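Side-chain contacts in PfVFT1 (Plasmodium falciparum, PDB 5JKQ), which is of unknown function but has the bi-lobed Venus flytrap architecture of solute-binding proteins and probably binds a small ligand between its lobes: residues I59-D64 with K116-D121; N85-W88 with Y94-N97; N134-L139 with N149-N154. The protein carries 3 engineered substitutions. All blocks are in the same frame, centred on the assembly; numbering follows the deposited sequence.

Contact 1 of 3, residues I59-D64 with K116-D121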
loop_
_atom_site.group_PDB
_atom_site.type_symbol
_atom_site.label_atom_id
_atom_site.label_comp_id
_atom_site.label_asym_id
_atom_site.label_seq_id
_atom_site.Cartn_x
_atom_site.Cartn_y
_atom_site.Cartn_z
ATOM N N ILE A 59 5.648 -24.561 -0.121
ATOM C CA ILE A 59 4.973 -24.260 1.139
ATOM C C ILE A 59 4.074 -25.404 1.599
ATOM O O ILE A 59 3.292 -25.957 0.825
ATOM C CB ILE A 59 4.126 -22.966 1.037
ATOM C CG1 ILE A 59 4.982 -21.789 0.559
ATOM C CG2 ILE A 59 3.484 -22.622 2.383
ATOM C CD1 ILE A 59 6.183 -21.482 1.435
ATOM N N ASN A 60 4.202 -25.737 2.879
ATOM C CA ASN A 60 3.372 -26.746 3.522
ATOM C C ASN A 60 1.919 -26.294 3.582
ATOM O O ASN A 60 1.617 -25.233 4.126
ATOM C CB ASN A 60 3.902 -27.031 4.930
ATOM C CG ASN A 60 3.047 -28.020 5.695
ATOM O OD1 ASN A 60 2.377 -28.869 5.108
ATOM N ND2 ASN A 60 3.069 -27.914 7.017
ATOM N N VAL A 61 1.028 -27.099 3.013
ATOM C CA VAL A 61 -0.398 -26.783 2.991
ATOM C C VAL A 61 -1.179 -27.775 3.845
ATOM O O VAL A 61 -2.379 -27.970 3.657
ATOM C CB VAL A 61 -0.958 -26.787 1.555
ATOM C CG1 VAL A 61 -0.307 -25.696 0.739
ATOM C CG2 VAL A 61 -0.751 -28.145 0.888
ATOM N N LYS A 62 -0.478 -28.394 4.787
ATOM C CA LYS A 62 -1.079 -29.360 5.693
ATOM C C LYS A 62 -1.713 -28.624 6.875
ATOM O O LYS A 62 -1.236 -27.560 7.274
ATOM C CB LYS A 62 -0.013 -30.358 6.155
ATOM C CG LYS A 62 -0.532 -31.579 6.884
ATOM C CD LYS A 62 0.497 -32.702 6.831
ATOM C CE LYS A 62 0.298 -33.719 7.944
ATOM N NZ LYS A 62 -1.103 -34.219 8.014
ATOM N N ASP A 63 -2.793 -29.178 7.419
ATOM C CA ASP A 63 -3.499 -28.549 8.534
ATOM C C ASP A 63 -3.047 -29.122 9.878
ATOM O O ASP A 63 -3.802 -29.121 10.851
ATOM C CB ASP A 63 -5.015 -28.713 8.370
ATOM C CG ASP A 63 -5.475 -30.157 8.501
ATOM O OD1 ASP A 63 -4.637 -31.077 8.394
ATOM O OD2 ASP A 63 -6.687 -30.369 8.708
ATOM N N ASP A 64 -1.809 -29.606 9.919
ATOM C CA ASP A 64 -1.228 -30.160 11.140
ATOM C C ASP A 64 -0.708 -29.053 12.058
ATOM O O ASP A 64 -0.680 -29.212 13.280
ATOM C CB ASP A 64 -0.095 -31.139 10.797
ATOM C CG ASP A 64 0.977 -30.517 9.915
ATOM O OD1 ASP A 64 0.704 -29.475 9.283
ATOM O OD2 ASP A 64 2.092 -31.078 9.845
ATOM N N LYS A 116 -5.436 -22.759 -5.238
ATOM C CA LYS A 116 -4.997 -23.745 -6.222
ATOM C C LYS A 116 -3.776 -24.533 -5.752
ATOM O O LYS A 116 -3.390 -25.517 -6.383
ATOM C CB LYS A 116 -4.697 -23.063 -7.559
ATOM C CG LYS A 116 -5.945 -22.777 -8.385
ATOM C CD LYS A 116 -5.612 -22.185 -9.747
ATOM C CE LYS A 116 -5.191 -20.728 -9.645
ATOM N NZ LYS A 116 -4.904 -20.134 -10.982
ATOM N N HIS A 117 -3.175 -24.108 -4.644
ATOM C CA HIS A 117 -2.035 -24.822 -4.076
ATOM C C HIS A 117 -2.453 -25.644 -2.860
ATOM O O HIS A 117 -2.094 -26.816 -2.745
ATOM C CB HIS A 117 -0.921 -23.853 -3.687
ATOM C CG HIS A 117 0.233 -24.518 -3.009
ATOM N ND1 HIS A 117 0.861 -25.628 -3.533
ATOM C CD2 HIS A 117 0.859 -24.250 -1.839
ATOM C CE1 HIS A 117 1.830 -26.008 -2.720
ATOM N NE2 HIS A 117 1.850 -25.189 -1.684
ATOM N N ILE A 118 -3.193 -25.028 -1.946
ATOM C CA ILE A 118 -3.702 -25.753 -0.786
ATOM C C ILE A 118 -4.702 -26.795 -1.258
ATOM O O ILE A 118 -4.636 -27.962 -0.868
ATOM C CB ILE A 118 -4.378 -24.825 0.235
ATOM C CG1 ILE A 118 -3.373 -23.787 0.747
ATOM C CG2 ILE A 118 -4.953 -25.645 1.392
ATOM C CD1 ILE A 118 -3.926 -22.811 1.782
ATOM N N PHE A 119 -5.630 -26.347 -2.097
ATOM C CA PHE A 119 -6.633 -27.214 -2.696
ATOM C C PHE A 119 -6.324 -27.349 -4.185
ATOM O O PHE A 119 -5.164 -27.233 -4.582
ATOM C CB PHE A 119 -8.033 -26.653 -2.444
ATOM C CG PHE A 119 -8.403 -26.604 -0.992
ATOM C CD1 PHE A 119 -8.804 -27.753 -0.331
ATOM C CD2 PHE A 119 -8.342 -25.416 -0.284
ATOM C CE1 PHE A 119 -9.139 -27.717 1.006
ATOM C CE2 PHE A 119 -8.679 -25.373 1.054
ATOM C CZ PHE A 119 -9.078 -26.525 1.701
ATOM N N ASN A 120 -7.346 -27.589 -5.002
ATOM C CA ASN A 120 -7.149 -27.823 -6.431
ATOM C C ASN A 120 -8.147 -27.033 -7.281
ATOM O O ASN A 120 -8.560 -27.480 -8.353
ATOM C CB ASN A 120 -7.260 -29.322 -6.729
ATOM C CG ASN A 120 -6.371 -29.760 -7.879
ATOM O OD1 ASN A 120 -5.146 -29.640 -7.813
ATOM N ND2 ASN A 120 -6.983 -30.295 -8.931
ATOM N N ASP A 121 -8.526 -25.853 -6.799
ATOM C CA ASP A 121 -9.423 -24.968 -7.538
ATOM C C ASP A 121 -9.343 -23.545 -6.989
ATOM O O ASP A 121 -9.152 -23.342 -5.793
ATOM C CB ASP A 121 -10.866 -25.479 -7.475
ATOM C CG ASP A 121 -11.837 -24.585 -8.230
ATOM O OD1 ASP A 121 -11.910 -24.692 -9.473
ATOM O OD2 ASP A 121 -12.526 -23.771 -7.581
#
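The NE2 of His117 donates to the backbone O of Ile59 over 3.0 Å, with an N-H...O angle of 158°, tying the last turn of helix 102-118 to the irregular segment 59-64. That helix joins parallel strands 77-83 and 126-132 in a beta-alpha-beta crossover, so the contact fastens the end of a lobe's covering helix to the long loop that precedes helix 68-75. The carbonyl oxygen lies at the edge of the imidazole and close to its plane, where a ring N-H can reach it directly. With CG of His117 trans to the backbone N (chi1 176°), the ring extends from the helix toward the loop, and the bond would restrain its rotation.

Beside the ring, Val61 turns its side chain toward the helix. Its CG1 lies 3.6 Å from CG1 of Ile118, while its CB is 3.8 Å from CA of Ile118, so the valine rests against both the backbone and the side chain of this last helical residue. The other branch of Ile118 is shared: CG2 lies near Val61 and also sits 3.7 Å above one face of the Phe119 ring, toward its rim. Ile19 of helix 14-29 touches Ile59, Val61, His117 and Ile118, and Arg15 of the same helix hydrogen-bonds through NH1 to the O atoms of Asn60 and Lys62. The bend of the loop is an Asx turn: Asn60 OD1 accepts from Lys62 N at 2.9 Å, the donor standing well above the plane of the side-chain amide.

Contact 2 of 3, residues N85-W88 with Y94-N97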
loop_
_atom_site.group_PDB
_atom_site.type_symbol
_atom_site.label_atom_id
_atom_site.label_comp_id
_atom_site.label_asym_id
_atom_site.label_seq_id
_atom_site.Cartn_x
_atom_site.Cartn_y
_atom_site.Cartn_z
ATOM N N ASN A 85 -17.086 2.362 4.315
ATOM C CA ASN A 85 -17.539 3.567 3.620
ATOM C C ASN A 85 -16.467 4.185 2.728
ATOM O O ASN A 85 -16.502 5.383 2.445
ATOM C CB ASN A 85 -18.029 4.608 4.632
ATOM C CG ASN A 85 -19.178 4.096 5.481
ATOM O OD1 ASN A 85 -20.115 3.481 4.971
ATOM N ND2 ASN A 85 -19.107 4.342 6.785
ATOM N N LYS A 86 -15.522 3.365 2.279
ATOM C CA LYS A 86 -14.503 3.819 1.340
ATOM C C LYS A 86 -14.901 3.465 -0.086
ATOM O O LYS A 86 -15.336 2.348 -0.365
ATOM C CB LYS A 86 -13.139 3.205 1.671
ATOM C CG LYS A 86 -12.559 3.640 3.008
ATOM C CD LYS A 86 -12.476 5.153 3.125
ATOM C CE LYS A 86 -11.624 5.572 4.310
ATOM N NZ LYS A 86 -11.748 7.028 4.601
ATOM N N ASN A 87 -14.756 4.439 -0.981
ATOM C CA ASN A 87 -15.021 4.239 -2.398
ATOM C C ASN A 87 -14.087 5.114 -3.225
ATOM O O ASN A 87 -14.244 6.334 -3.266
ATOM C CB ASN A 87 -16.483 4.553 -2.724
ATOM C CG ASN A 87 -16.817 4.345 -4.192
ATOM O OD1 ASN A 87 -16.002 3.839 -4.966
ATOM N ND2 ASN A 87 -18.029 4.726 -4.580
ATOM N N TRP A 88 -13.110 4.480 -3.872
ATOM C CA TRP A 88 -12.136 5.190 -4.695
ATOM C C TRP A 88 -12.351 4.892 -6.174
ATOM O O TRP A 88 -11.444 5.054 -6.989
ATOM C CB TRP A 88 -10.712 4.812 -4.287
ATOM C CG TRP A 88 -10.426 5.063 -2.840
ATOM C CD1 TRP A 88 -10.408 6.271 -2.207
ATOM C CD2 TRP A 88 -10.111 4.082 -1.843
ATOM N NE1 TRP A 88 -10.104 6.104 -0.877
ATOM C CE2 TRP A 88 -9.917 4.770 -0.628
ATOM C CE3 TRP A 88 -9.974 2.692 -1.860
ATOM C CZ2 TRP A 88 -9.595 4.113 0.558
ATOM C CZ3 TRP A 88 -9.655 2.042 -0.680
ATOM C CH2 TRP A 88 -9.469 2.752 0.511
ATOM N N TYR A 94 -15.646 -0.134 -1.756
ATOM C CA TYR A 94 -16.025 -0.958 -0.612
ATOM C C TYR A 94 -17.365 -0.531 -0.013
ATOM O O TYR A 94 -17.698 -0.912 1.110
ATOM C CB TYR A 94 -14.937 -0.901 0.463
ATOM C CG TYR A 94 -13.616 -1.492 0.024
ATOM C CD1 TYR A 94 -12.750 -0.779 -0.794
ATOM C CD2 TYR A 94 -13.235 -2.764 0.429
ATOM C CE1 TYR A 94 -11.545 -1.314 -1.197
ATOM C CE2 TYR A 94 -12.030 -3.309 0.033
ATOM C CZ TYR A 94 -11.190 -2.579 -0.780
ATOM O OH TYR A 94 -9.989 -3.118 -1.176
ATOM N N GLU A 95 -18.131 0.260 -0.760
ATOM C CA GLU A 95 -19.471 0.644 -0.326
ATOM C C GLU A 95 -20.423 -0.542 -0.447
ATOM O O GLU A 95 -21.484 -0.564 0.177
ATOM C CB GLU A 95 -19.989 1.836 -1.138
ATOM C CG GLU A 95 -19.602 3.191 -0.548
ATOM C CD GLU A 95 -20.082 4.365 -1.386
ATOM O OE1 GLU A 95 -20.663 4.136 -2.469
ATOM O OE2 GLU A 95 -19.878 5.522 -0.958
ATOM N N GLN A 96 -20.031 -1.527 -1.252
ATOM C CA GLN A 96 -20.769 -2.780 -1.374
ATOM C C GLN A 96 -19.914 -3.956 -0.900
ATOM O O GLN A 96 -18.685 -3.896 -0.940
ATOM C CB GLN A 96 -21.212 -3.000 -2.820
ATOM C CG GLN A 96 -20.094 -2.858 -3.841
ATOM C CD GLN A 96 -20.510 -3.310 -5.227
ATOM O OE1 GLN A 96 -20.454 -2.541 -6.187
ATOM N NE2 GLN A 96 -20.926 -4.567 -5.338
ATOM N N ASN A 97 -20.579 -5.018 -0.452
ATOM C CA ASN A 97 -19.903 -6.226 0.006
ATOM C C ASN A 97 -20.503 -7.448 -0.690
ATOM O O ASN A 97 -21.689 -7.730 -0.520
ATOM C CB ASN A 97 -20.022 -6.362 1.526
ATOM C CG ASN A 97 -19.046 -7.373 2.100
ATOM O OD1 ASN A 97 -18.735 -8.384 1.471
ATOM N ND2 ASN A 97 -18.556 -7.099 3.303
#
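Asn87 and Glu95 meet nearly at right angles, the amide plane of the first turned 64° from the carboxylate of the second. This pair and the Trp88-Tyr94 pair lie along a loop between strand 77-83 and helix 102-118 that folds back on itself, and one backbone bond crosses between the two pairs: Tyr94 N donates to Lys86 O at 2.9 Å. The donor approaches that carbonyl nearly end-on, at a C=O...N angle of 159°.

Trans placement of CG relative to the backbone N (chi1 -179°) carries the Asn87 amide out toward Glu95, whose chain runs extended beyond CG. ND2 of Asn87 gives OE1 of Glu95 only a weak, bent hydrogen bond of 3.4 Å. The carboxylate is also packed against the aliphatic part of the asparagine, with Glu95 CD 3.8 Å from Asn87 CB. The stronger partner of Asn87 is Gly89, whose N binds OD1.

Across the other pair, CZ3 of the Trp88 indole approaches CE1 of Tyr94 at 3.9 Å, one six-membered ring reaching the other at a slant. Lys86 CB lies 3.8 Å above one face of the indole, offset toward its rim, and Tyr150 meets the indole edge-to-face. At the far end of the buried tyrosine, OH is hydrogen-bonded to OD2 of Asp148.

Chemically the contact divides in two: a weak amide-carboxylate bond at exposed Glu95, and an aromatic group whose tyrosine is held at both its backbone N and its phenol oxygen. The loop's place in a lobe of a Venus flytrap protein leaves a role near the ligand cleft possible, but the firmer grip is on Tyr94, while Glu95 keeps only a weak bond to Asn87.

Contact 3 of 3, residues N134-L139 with N149-N154. With SO4 (sulfate ion), chain E.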
loop_
_atom_site.group_PDB
_atom_site.type_symbol
_atom_site.label_atom_id
_atom_site.label_comp_id
_atom_site.label_asym_id
_atom_site.label_seq_id
_atom_site.Cartn_x
_atom_site.Cartn_y
_atom_site.Cartn_z
ATOM N N ASN A 134 -11.614 1.139 12.691
ATOM C CA ASN A 134 -10.222 0.812 12.990
ATOM C C ASN A 134 -9.979 -0.669 12.712
ATOM O O ASN A 134 -10.355 -1.533 13.506
ATOM C CB ASN A 134 -9.882 1.153 14.445
ATOM C CG ASN A 134 -8.395 1.023 14.752
ATOM O OD1 ASN A 134 -7.723 0.105 14.282
ATOM N ND2 ASN A 134 -7.877 1.948 15.552
ATOM N N VAL A 135 -9.347 -0.955 11.578
ATOM C CA VAL A 135 -9.119 -2.330 11.156
ATOM C C VAL A 135 -8.024 -2.978 11.998
ATOM O O VAL A 135 -8.051 -4.184 12.239
ATOM C CB VAL A 135 -8.735 -2.405 9.661
ATOM C CG1 VAL A 135 -8.604 -3.852 9.203
ATOM C CG2 VAL A 135 -9.769 -1.684 8.812
ATOM N N PHE A 136 -7.069 -2.173 12.455
ATOM C CA PHE A 136 -5.942 -2.694 13.222
ATOM C C PHE A 136 -6.374 -3.197 14.601
ATOM O O PHE A 136 -5.724 -4.068 15.181
ATOM C CB PHE A 136 -4.856 -1.624 13.365
ATOM C CG PHE A 136 -4.247 -1.202 12.056
ATOM C CD1 PHE A 136 -3.588 -2.120 11.256
ATOM C CD2 PHE A 136 -4.331 0.113 11.629
ATOM C CE1 PHE A 136 -3.029 -1.737 10.051
ATOM C CE2 PHE A 136 -3.771 0.503 10.425
ATOM C CZ PHE A 136 -3.120 -0.423 9.636
ATOM N N VAL A 137 -7.468 -2.649 15.122
ATOM C CA VAL A 137 -8.033 -3.120 16.382
ATOM C C VAL A 137 -8.672 -4.488 16.166
ATOM O O VAL A 137 -8.451 -5.417 16.944
ATOM C CB VAL A 137 -9.075 -2.116 16.947
ATOM C CG1 VAL A 137 -10.112 -2.808 17.838
ATOM C CG2 VAL A 137 -8.372 -1.011 17.714
ATOM N N ALA A 138 -9.455 -4.601 15.098
ATOM C CA ALA A 138 -10.109 -5.857 14.752
ATOM C C ALA A 138 -9.072 -6.944 14.501
ATOM O O ALA A 138 -9.287 -8.112 14.834
ATOM C CB ALA A 138 -10.994 -5.674 13.532
ATOM N N LEU A 139 -7.944 -6.550 13.920
ATOM C CA LEU A 139 -6.868 -7.486 13.628
ATOM C C LEU A 139 -6.238 -8.004 14.916
ATOM O O LEU A 139 -6.029 -9.207 15.074
ATOM C CB LEU A 139 -5.805 -6.822 12.751
ATOM C CG LEU A 139 -4.659 -7.722 12.285
ATOM C CD1 LEU A 139 -5.173 -8.852 11.402
ATOM C CD2 LEU A 139 -3.614 -6.903 11.549
ATOM N N ASN A 149 -4.864 -5.280 1.208
ATOM C CA ASN A 149 -3.500 -4.982 0.776
ATOM C C ASN A 149 -3.233 -3.495 0.550
ATOM O O ASN A 149 -2.077 -3.088 0.444
ATOM C CB ASN A 149 -3.172 -5.738 -0.517
ATOM C CG ASN A 149 -3.292 -7.241 -0.366
ATOM O OD1 ASN A 149 -2.489 -7.873 0.318
ATOM N ND2 ASN A 149 -4.290 -7.824 -1.022
ATOM N N TYR A 150 -4.284 -2.681 0.473
ATOM C CA TYR A 150 -4.118 -1.289 0.056
ATOM C C TYR A 150 -3.501 -0.418 1.143
ATOM O O TYR A 150 -3.015 0.676 0.857
ATOM C CB TYR A 150 -5.458 -0.685 -0.400
ATOM C CG TYR A 150 -6.540 -0.546 0.657
ATOM C CD1 TYR A 150 -6.409 0.347 1.715
ATOM C CD2 TYR A 150 -7.721 -1.273 0.562
ATOM C CE1 TYR A 150 -7.403 0.483 2.665
ATOM C CE2 TYR A 150 -8.721 -1.141 1.504
ATOM C CZ TYR A 150 -8.558 -0.262 2.552
ATOM O OH TYR A 150 -9.552 -0.126 3.493
ATOM N N PHE A 151 -3.515 -0.900 2.381
ATOM C CA PHE A 151 -3.016 -0.118 3.508
ATOM C C PHE A 151 -1.567 0.298 3.307
ATOM O O PHE A 151 -0.756 -0.469 2.788
ATOM C CB PHE A 151 -3.160 -0.907 4.808
ATOM C CG PHE A 151 -4.570 -0.975 5.311
ATOM C CD1 PHE A 151 -5.081 0.034 6.110
ATOM C CD2 PHE A 151 -5.390 -2.036 4.971
ATOM C CE1 PHE A 151 -6.380 -0.021 6.566
ATOM C CE2 PHE A 151 -6.690 -2.094 5.425
ATOM C CZ PHE A 151 -7.186 -1.086 6.223
ATOM N N LEU A 152 -1.254 1.524 3.713
ATOM C CA LEU A 152 0.091 2.063 3.561
ATOM C C LEU A 152 1.104 1.267 4.374
ATOM O O LEU A 152 0.789 0.742 5.442
ATOM C CB LEU A 152 0.128 3.533 3.984
ATOM C CG LEU A 152 -0.809 4.483 3.234
ATOM C CD1 LEU A 152 -0.660 5.895 3.773
ATOM C CD2 LEU A 152 -0.544 4.455 1.735
ATOM N N SER A 153 2.325 1.190 3.858
ATOM C CA SER A 153 3.411 0.502 4.542
ATOM C C SER A 153 3.907 1.310 5.740
ATOM O O SER A 153 4.664 0.802 6.567
ATOM C CB SER A 153 4.563 0.240 3.570
ATOM O OG SER A 153 4.140 -0.581 2.494
ATOM N N ASN A 154 3.470 2.564 5.825
ATOM C CA ASN A 154 3.892 3.472 6.887
ATOM C C ASN A 154 2.739 3.795 7.842
ATOM O O ASN A 154 2.756 4.816 8.531
ATOM C CB ASN A 154 4.451 4.759 6.270
ATOM C CG ASN A 154 5.280 5.575 7.249
ATOM O OD1 ASN A 154 5.770 5.056 8.252
ATOM N ND2 ASN A 154 5.442 6.860 6.954
HETATM S S SO4 E . -15.135 -0.341 14.468
HETATM O O1 SO4 E . -13.692 -0.326 14.235
HETATM O O2 SO4 E . -15.539 -1.647 14.981
HETATM O O3 SO4 E . -15.844 -0.081 13.217
HETATM O O4 SO4 E . -15.471 0.693 15.443
#
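Phe151 meets helix 135-140 with two parts of its ring. Its CZ lies 3.7 Å from CG2 of Val135 and 4.0 Å from CB of the same valine, while CD1 takes up CZ of Phe136 at 4.1 Å. The two phenyl side chains run past one another in opposite senses, with ring planes 57° apart and centroids separated by 5.5 Å, an oblique meeting of the rings. Val135 CG2 stands trans to the carbonyl carbon and beside the backbone N, which turns this methyl to the phenylalanine. All three residues are buried in the lobe that carries the parallel sheet of strand 77-83.

The next shell packs round these rings. Tyr150 CE1 lies 3.7 Å above one face of the Phe151 ring, over its centre, and Leu83 of the central strand touches both Phe151 and Val135. Tyr279 of strand 265-281 meets Phe136 edge-to-face, and backbone hydrogen bonds join Phe151 to Ser277 of that strand.

Further out, the start of the helix is set by Asn134, the N-cap residue: its OD1 accepts from Val137 N at 2.9 Å, with the donor 49° out of the amide plane. Its ND2 binds Val158 O, so both ends of the amide are engaged. Asn134 N donates almost straight, at 169°, to O1 of a sulfate 3.0 Å away, which also takes a hydrogen bond from Asp133 N.

Across the two segments the contact is apolar, while polar groups gather at the helix start. The sulfate, probably from the crystallisation liquor, is bound by backbone N-H groups just before the helix, where the helix dipole would probably favour an anion.

Contacts 2 and 3 form a continuous aromatic patch, although their centres are 16 Å apart. Tyr150 of segment 149-154 joins them: its CD2 lies 3.4 Å from Tyr94 OH and its CE1 3.7 Å from Trp88 CH2. Contact 1 stands apart at the far end of helix 102-118, with nearest atoms about 19 Å from contact 2 and about 15 Å from contact 3. Along the chain, contact 2 is nested within the loop closed by contact 1, and contact 3 follows both. The sulfate belongs to contact 3 alone. Any ligand pocket of this flytrap would probably lie nearer contacts 2 and 3 than peripheral contact 1.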